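Local coordinates for possible adhesin (Caldicellulosiruptor kronotskyensis, PDB 4WA0), which probably mediates attachment of the bacterium to cellulose, as a tapirin, of which this chain is the C-terminal beta-helix domain, at residues A[114-125]-A[134-145]. Sequence-based numbering, arbitrary orientation.
Sequences YKFVQLFSDSNV and MEVSTLASIRGT
Tyr114–Phe116 pairs in parallel with Met134–Val136, and Leu119–Ser121 with Leu139–Ile142, the strand axes 4.7 Å apart in both pairs. At the corner between them the register slips by one residue, a beta bulge that places Gln118 beside Leu139. Val117 O absorbs the extra residue by accepting two backbone bonds, from Leu139 N (3.1 Å) and, on a lone pair, from Thr138 N (3.0 Å). Inside the coil, the selenium of Met134, a selenomethionine, meets the Phe116 ring at its edge, 3.9 Å from CE2, in a Met-aromatic contact. Leu119, modelled in two conformations, packs its CB on Ala140 CB at 4.0 Å. Ile142 CD1 meets Val125 CG2 across the next corner, and Met106 and Ile100 of the preceding coil continue this core. On the outer face Lys115 CE lies beside Glu135 OE1, but the charged atoms do not meet and Lys115 NZ bonds Ser113 OG instead; Leu139 CD2 lies obliquely against Phe120 CZ (3.9 Å). A water there donates to Ser121 O and Ser141 OG and accepts from Arg143 NE; Ser141 OG is also bonded to Pro213 O. At the second corner Ser121 OG takes the backbone N-H of Ser123, forming an ST turn. With its CG beside its own backbone N (chi1 -50°), Asn124 presents OD1 to Thr145 N, 2.9 Å away, in the carbonyl plane and nearly straight at 170°; its ND2 is held by Glu105. Such stacking of successive coils, strand on strand and corner on corner around an apolar interior, is characteristic of a parallel beta-helix.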
ATOM      1  N   TYR A 114       1.692  -1.366 -14.918  1.00 10.25           N
ATOM      2  CA  TYR A 114       2.571  -1.108 -13.788  1.00 11.20           C
ATOM      3  C   TYR A 114       3.575  -0.072 -14.228  1.00 12.68           C
ATOM      4  O   TYR A 114       4.487  -0.383 -15.034  1.00 12.95           O
ATOM      5  CB  TYR A 114       3.197  -2.411 -13.317  1.00 10.94           C
ATOM      6  CG  TYR A 114       2.273  -3.559 -12.975  1.00  9.64           C
ATOM      7  CD1 TYR A 114       1.760  -4.417 -13.967  1.00 10.37           C
ATOM      8  CD2 TYR A 114       1.928  -3.832 -11.664  1.00 10.51           C
ATOM      9  CE1 TYR A 114       0.919  -5.456 -13.616  1.00  9.56           C
ATOM     10  CE2 TYR A 114       1.132  -4.896 -11.340  1.00  9.99           C
ATOM     11  CZ  TYR A 114       0.613  -5.687 -12.302  1.00  9.67           C
ATOM     12  OH  TYR A 114      -0.211  -6.721 -11.924  1.00 10.43           O
ATOM     13  N   LYS A 115       3.478   1.160 -13.693  1.00 12.02           N
ATOM     14  CA  LYS A 115       4.301   2.271 -14.148  1.00 11.90           C
ATOM     15  C   LYS A 115       5.091   2.834 -12.967  1.00 11.58           C
ATOM     16  O   LYS A 115       4.512   3.155 -11.940  1.00 12.02           O
ATOM     17  CB  LYS A 115       3.446   3.411 -14.737  1.00 14.14           C
ATOM     18  CG  LYS A 115       2.608   2.956 -15.908  1.00 18.38           C
ATOM     19  CD  LYS A 115       1.946   4.207 -16.537  1.00 23.80           C
ATOM     20  CE  LYS A 115       1.047   3.876 -17.719  1.00 30.27           C
ATOM     21  NZ  LYS A 115      -0.306   3.633 -17.131  1.00 35.29           N
ATOM     22  N   PHE A 116       6.410   2.798 -13.090  1.00 10.93           N
ATOM     23  CA  PHE A 116       7.331   3.214 -12.043  1.00 11.45           C
ATOM     24  C   PHE A 116       8.270   4.257 -12.605  1.00 12.29           C
ATOM     25  O   PHE A 116       8.817   4.076 -13.677  1.00 13.18           O
ATOM     26  CB  PHE A 116       8.087   2.026 -11.508  1.00 12.56           C
ATOM     27  CG  PHE A 116       7.161   0.918 -10.981  1.00 12.75           C
ATOM     28  CD1 PHE A 116       6.244   1.203  -9.987  1.00 13.31           C
ATOM     29  CD2 PHE A 116       7.198  -0.389 -11.484  1.00 12.97           C
ATOM     30  CE1 PHE A 116       5.367   0.222  -9.541  1.00 14.11           C
ATOM     31  CE2 PHE A 116       6.370  -1.379 -11.010  1.00 14.17           C
ATOM     32  CZ  PHE A 116       5.438  -1.070 -10.043  1.00 13.94           C
ATOM     33  N   VAL A 117       8.534   5.305 -11.853  1.00 11.49           N
ATOM     34  CA  VAL A 117       9.639   6.192 -12.190  1.00 11.98           C
ATOM     35  C   VAL A 117      10.965   5.541 -11.873  1.00 12.25           C
ATOM     36  O   VAL A 117      11.835   5.468 -12.781  1.00 12.68           O
ATOM     37  CB  VAL A 117       9.475   7.583 -11.548  1.00 13.22           C
ATOM     38  CG1 VAL A 117      10.678   8.455 -11.855  1.00 12.83           C
ATOM     39  CG2 VAL A 117       8.175   8.236 -11.933  1.00 13.25           C
ATOM     40  N   GLN A 118      11.156   5.043 -10.643  1.00 13.34           N
ATOM     41  CA  GLN A 118      12.360   4.326 -10.278  1.00 13.46           C
ATOM     42  C   GLN A 118      11.986   3.079  -9.540  1.00 14.32           C
ATOM     43  O   GLN A 118      11.092   3.077  -8.691  1.00 14.84           O
ATOM     44  CB  GLN A 118      13.384   5.164  -9.554  1.00 19.22           C
ATOM     45  CG  GLN A 118      12.889   5.943  -8.425  1.00 22.01           C
ATOM     46  CD  GLN A 118      13.943   6.815  -7.756  1.00 24.73           C
ATOM     47  OE1 GLN A 118      15.035   7.093  -8.285  1.00 26.40           O
ATOM     48  NE2 GLN A 118      13.588   7.304  -6.580  1.00 24.56           N
ATOM     49  N   LEU A 119      12.617   2.002  -9.954  0.67 12.28           N
ATOM     50  CA  LEU A 119      12.440   0.664  -9.387  0.67 11.22           C
ATOM     51  C   LEU A 119      13.766   0.151  -8.847  0.67 12.80           C
ATOM     52  O   LEU A 119      14.826   0.184  -9.516  0.67 11.26           O
ATOM     53  CB  LEU A 119      11.936  -0.262 -10.507  0.67 11.75           C
ATOM     54  CG  LEU A 119      11.615  -1.698 -10.117  0.67 11.10           C
ATOM     55  CD1 LEU A 119      10.511  -2.236 -10.971  0.67 11.22           C
ATOM     56  CD2 LEU A 119      12.839  -2.607 -10.158  0.67 11.21           C
ATOM     57  N   PHE A 120      13.710  -0.420  -7.647  1.00 12.84           N
ATOM     58  CA  PHE A 120      14.889  -1.052  -7.025  1.00 13.34           C
ATOM     59  C   PHE A 120      14.486  -2.366  -6.504  1.00 14.32           C
ATOM     60  O   PHE A 120      13.547  -2.412  -5.673  1.00 14.31           O
ATOM     61  CB  PHE A 120      15.389  -0.206  -5.865  1.00 13.93           C
ATOM     62  CG  PHE A 120      15.907   1.129  -6.264  1.00 15.02           C
ATOM     63  CD1 PHE A 120      15.067   2.218  -6.358  1.00 17.71           C
ATOM     64  CD2 PHE A 120      17.250   1.295  -6.563  1.00 17.90           C
ATOM     65  CE1 PHE A 120      15.552   3.435  -6.779  1.00 20.62           C
ATOM     66  CE2 PHE A 120      17.734   2.517  -6.994  1.00 18.06           C
ATOM     67  CZ  PHE A 120      16.870   3.569  -7.125  1.00 18.56           C
ATOM     68  N   SER A 121      15.123  -3.440  -6.973  1.00 12.56           N
ATOM     69  CA  SER A 121      14.854  -4.769  -6.507  1.00 14.37           C
ATOM     70  C   SER A 121      16.159  -5.394  -6.137  1.00 16.38           C
ATOM     71  O   SER A 121      17.158  -5.302  -6.913  1.00 14.20           O
ATOM     72  CB  SER A 121      14.157  -5.638  -7.540  1.00 15.77           C
ATOM     73  OG  SER A 121      14.326  -7.016  -7.203  1.00 18.56           O
ATOM     74  N   ASP A 122      16.184  -6.064  -4.994  1.00 14.60           N
ATOM     75  CA  ASP A 122      17.392  -6.751  -4.513  1.00 15.00           C
ATOM     76  C   ASP A 122      17.458  -8.191  -5.006  1.00 17.51           C
ATOM     77  O   ASP A 122      18.413  -8.914  -4.706  1.00 18.33           O
ATOM     78  CB  ASP A 122      17.543  -6.659  -2.975  1.00 16.45           C
ATOM     79  CG  ASP A 122      17.911  -5.283  -2.502  1.00 19.27           C
ATOM     80  OD1 ASP A 122      18.408  -4.465  -3.333  1.00 22.55           O
ATOM     81  OD2 ASP A 122      17.766  -5.063  -1.256  1.00 25.89           O
ATOM     82  N   SER A 123      16.494  -8.580  -5.851  1.00 15.53           N
ATOM     83  CA  SER A 123      16.405  -9.930  -6.377  1.00 17.37           C
ATOM     84  C   SER A 123      15.829  -9.906  -7.794  1.00 15.69           C
ATOM     85  O   SER A 123      16.195  -9.043  -8.618  1.00 15.08           O
ATOM     86  CB  SER A 123      15.625 -10.808  -5.361  1.00 19.26           C
ATOM     87  OG  SER A 123      15.537 -12.157  -5.771  1.00 21.40           O
ATOM     88  N   ASN A 124      14.983 -10.851  -8.119  1.00 13.40           N
ATOM     89  CA  ASN A 124      14.418 -10.966  -9.437  1.00 13.56           C
ATOM     90  C   ASN A 124      13.114 -10.182  -9.574  1.00 11.49           C
ATOM     91  O   ASN A 124      12.317 -10.025  -8.618  1.00 11.49           O
ATOM     92  CB  ASN A 124      14.162 -12.417  -9.731  1.00 14.37           C
ATOM     93  CG  ASN A 124      15.375 -13.284  -9.436  1.00 18.42           C
ATOM     94  OD1 ASN A 124      16.497 -13.034  -9.937  1.00 17.10           O
ATOM     95  ND2 ASN A 124      15.154 -14.317  -8.709  1.00 18.03           N
ATOM     96  N   VAL A 125      12.848  -9.791 -10.829  1.00 10.82           N
ATOM     97  CA  VAL A 125      11.600  -9.180 -11.233  1.00 10.85           C
ATOM     98  C   VAL A 125      10.999 -10.052 -12.340  1.00 11.99           C
ATOM     99  O   VAL A 125      11.602 -10.172 -13.366  1.00 13.62           O
ATOM    100  CB  VAL A 125      11.727  -7.719 -11.661  1.00 11.92           C
ATOM    101  CG1 VAL A 125      10.402  -7.138 -12.134  1.00 13.35           C
ATOM    102  CG2 VAL A 125      12.312  -6.898 -10.525  1.00 12.12           C
HETATM  103  N   MSE A 134       4.693  -3.544 -17.803  1.00  9.88           N
HETATM  104  CA  MSE A 134       5.431  -2.578 -16.981  1.00 10.99           C
HETATM  105  C   MSE A 134       6.153  -1.555 -17.727  1.00 10.89           C
HETATM  106  O   MSE A 134       6.770  -1.841 -18.788  1.00 11.61           O
HETATM  107  CB  MSE A 134       6.408  -3.399 -16.142  1.00 11.29           C
HETATM  108  CG  MSE A 134       7.068  -2.527 -15.103  1.00 13.70           C
HETATM  109 SE   MSE A 134       8.183  -3.512 -13.794  1.00 19.54          SE
HETATM  110  CE  MSE A 134       9.586  -3.878 -14.999  1.00 16.72           C
ATOM    111  N   GLU A 135       6.158  -0.343 -17.211  1.00 11.16           N
ATOM    112  CA  GLU A 135       6.956   0.758 -17.836  1.00 11.87           C
ATOM    113  C   GLU A 135       7.859   1.320 -16.763  1.00 13.15           C
ATOM    114  O   GLU A 135       7.386   1.534 -15.636  1.00 14.89           O
ATOM    115  CB  GLU A 135       6.102   1.913 -18.322  1.00 14.68           C
ATOM    116  CG  GLU A 135       5.126   1.444 -19.341  1.00 18.55           C
ATOM    117  CD  GLU A 135       4.295   2.499 -20.042  1.00 24.76           C
ATOM    118  OE1 GLU A 135       4.308   3.702 -19.683  1.00 27.28           O
ATOM    119  OE2 GLU A 135       3.616   2.043 -20.971  1.00 28.72           O
ATOM    120  N   VAL A 136       9.105   1.625 -17.116  1.00 10.61           N
ATOM    121  CA  VAL A 136      10.048   2.295 -16.219  1.00 11.63           C
ATOM    122  C   VAL A 136      10.402   3.612 -16.852  1.00 12.40           C
ATOM    123  O   VAL A 136      10.855   3.647 -18.008  1.00 13.45           O
ATOM    124  CB  VAL A 136      11.305   1.456 -15.964  1.00 12.93           C
ATOM    125  CG1 VAL A 136      12.285   2.278 -15.135  1.00 14.34           C
ATOM    126  CG2 VAL A 136      10.924   0.135 -15.298  1.00 15.87           C
ATOM    127  N   SER A 137      10.124   4.712 -16.148  1.00 12.17           N
ATOM    128  CA  SER A 137      10.321   6.009 -16.829  1.00 14.15           C
ATOM    129  C   SER A 137      11.717   6.581 -16.687  1.00 14.52           C
ATOM    130  O   SER A 137      12.149   7.314 -17.632  1.00 15.89           O
ATOM    131  CB  SER A 137       9.166   6.999 -16.486  1.00 16.37           C
ATOM    132  OG  SER A 137       9.241   7.476 -15.217  1.00 20.30           O
ATOM    133  N   THR A 138      12.393   6.337 -15.568  1.00 13.54           N
ATOM    134  CA  THR A 138      13.722   6.941 -15.321  1.00 16.17           C
ATOM    135  C   THR A 138      14.866   5.951 -14.997  1.00 14.96           C
ATOM    136  O   THR A 138      15.948   5.993 -15.592  1.00 13.28           O
ATOM    137  CB  THR A 138      13.581   8.066 -14.260  1.00 17.99           C
ATOM    138  OG1 THR A 138      12.631   9.008 -14.737  1.00 18.07           O
ATOM    139  CG2 THR A 138      14.850   8.774 -13.975  1.00 18.81           C
ATOM    140  N   LEU A 139      14.641   5.082 -13.999  1.00 13.71           N
ATOM    141  CA  LEU A 139      15.697   4.276 -13.472  1.00 14.56           C
ATOM    142  C   LEU A 139      15.208   2.949 -12.921  1.00 13.97           C
ATOM    143  O   LEU A 139      14.134   2.862 -12.285  1.00 14.29           O
ATOM    144  CB  LEU A 139      16.358   5.062 -12.384  1.00 16.43           C
ATOM    145  CG  LEU A 139      17.461   4.512 -11.516  1.00 19.17           C
ATOM    146  CD1 LEU A 139      18.690   4.366 -12.378  1.00 21.51           C
ATOM    147  CD2 LEU A 139      17.879   5.444 -10.388  1.00 21.74           C
ATOM    148  N   ALA A 140      15.987   1.897 -13.136  1.00 13.85           N
ATOM    149  CA  ALA A 140      15.690   0.603 -12.483  1.00 12.96           C
ATOM    150  C   ALA A 140      17.021  -0.084 -12.200  1.00 15.19           C
ATOM    151  O   ALA A 140      17.995  -0.005 -12.986  1.00 13.57           O
ATOM    152  CB  ALA A 140      14.769  -0.294 -13.311  1.00 13.03           C
ATOM    153  N   SER A 141      17.063  -0.673 -11.048  1.00 13.44           N
ATOM    154  CA  SER A 141      18.190  -1.429 -10.559  1.00 12.91           C
ATOM    155  C   SER A 141      17.660  -2.739 -10.035  1.00 14.25           C
ATOM    156  O   SER A 141      16.933  -2.766  -8.985  1.00 14.08           O
ATOM    157  CB  SER A 141      18.877  -0.601  -9.458  1.00 14.14           C
ATOM    158  OG  SER A 141      19.957  -1.302  -8.889  1.00 15.41           O
ATOM    159  N   ILE A 142      18.036  -3.819 -10.740  1.00 12.70           N
ATOM    160  CA  ILE A 142      17.539  -5.168 -10.490  1.00 13.82           C
ATOM    161  C   ILE A 142      18.724  -6.069 -10.307  1.00 13.39           C
ATOM    162  O   ILE A 142      19.429  -6.360 -11.274  1.00 13.35           O
ATOM    163  CB  ILE A 142      16.629  -5.646 -11.641  1.00 14.05           C
ATOM    164  CG1 ILE A 142      15.454  -4.651 -11.802  1.00 13.39           C
ATOM    165  CG2 ILE A 142      16.238  -7.104 -11.459  1.00 13.66           C
ATOM    166  CD1 ILE A 142      14.607  -4.856 -13.028  1.00 13.31           C
ATOM    167  N   ARG A 143      18.933  -6.574  -9.093  1.00 14.93           N
ATOM    168  CA  ARG A 143      20.182  -7.300  -8.812  1.00 15.45           C
ATOM    169  C   ARG A 143      20.174  -8.695  -9.335  1.00 15.77           C
ATOM    170  O   ARG A 143      21.223  -9.304  -9.473  1.00 17.96           O
ATOM    171  CB  ARG A 143      20.526  -7.342  -7.306  1.00 16.84           C
ATOM    172  CG  ARG A 143      20.557  -6.003  -6.624  1.00 21.72           C
ATOM    173  CD  ARG A 143      21.598  -5.147  -7.229  1.00 23.99           C
ATOM    174  NE  ARG A 143      21.788  -3.876  -6.459  1.00 30.29           N
ATOM    175  CZ  ARG A 143      22.879  -3.520  -5.801  1.00 32.79           C
ATOM    176  NH1 ARG A 143      23.913  -4.355  -5.714  1.00 32.61           N
ATOM    177  NH2 ARG A 143      22.932  -2.316  -5.202  1.00 36.51           N
ATOM    178  N   GLY A 144      18.994  -9.237  -9.550  1.00 13.91           N
ATOM    179  CA  GLY A 144      18.849 -10.507 -10.193  1.00 13.64           C
ATOM    180  C   GLY A 144      18.416 -10.426 -11.648  1.00 11.64           C
ATOM    181  O   GLY A 144      18.906  -9.627 -12.437  1.00 12.88           O
ATOM    182  N   THR A 145      17.460 -11.251 -11.996  1.00 12.17           N
ATOM    183  CA  THR A 145      17.015 -11.394 -13.319  1.00 10.93           C
ATOM    184  C   THR A 145      15.726 -10.595 -13.522  1.00 12.00           C
ATOM    185  O   THR A 145      14.845 -10.638 -12.666  1.00 12.55           O
ATOM    186  CB  THR A 145      16.748 -12.888 -13.671  1.00 12.86           C
ATOM    187  OG1 THR A 145      17.954 -13.678 -13.437  1.00 14.00           O
ATOM    188  CG2 THR A 145      16.187 -13.077 -15.095  1.00 13.19           C
TER
HETATM  189  O   HOH W   1      18.670  -2.904  -6.482  1.00 22.54           O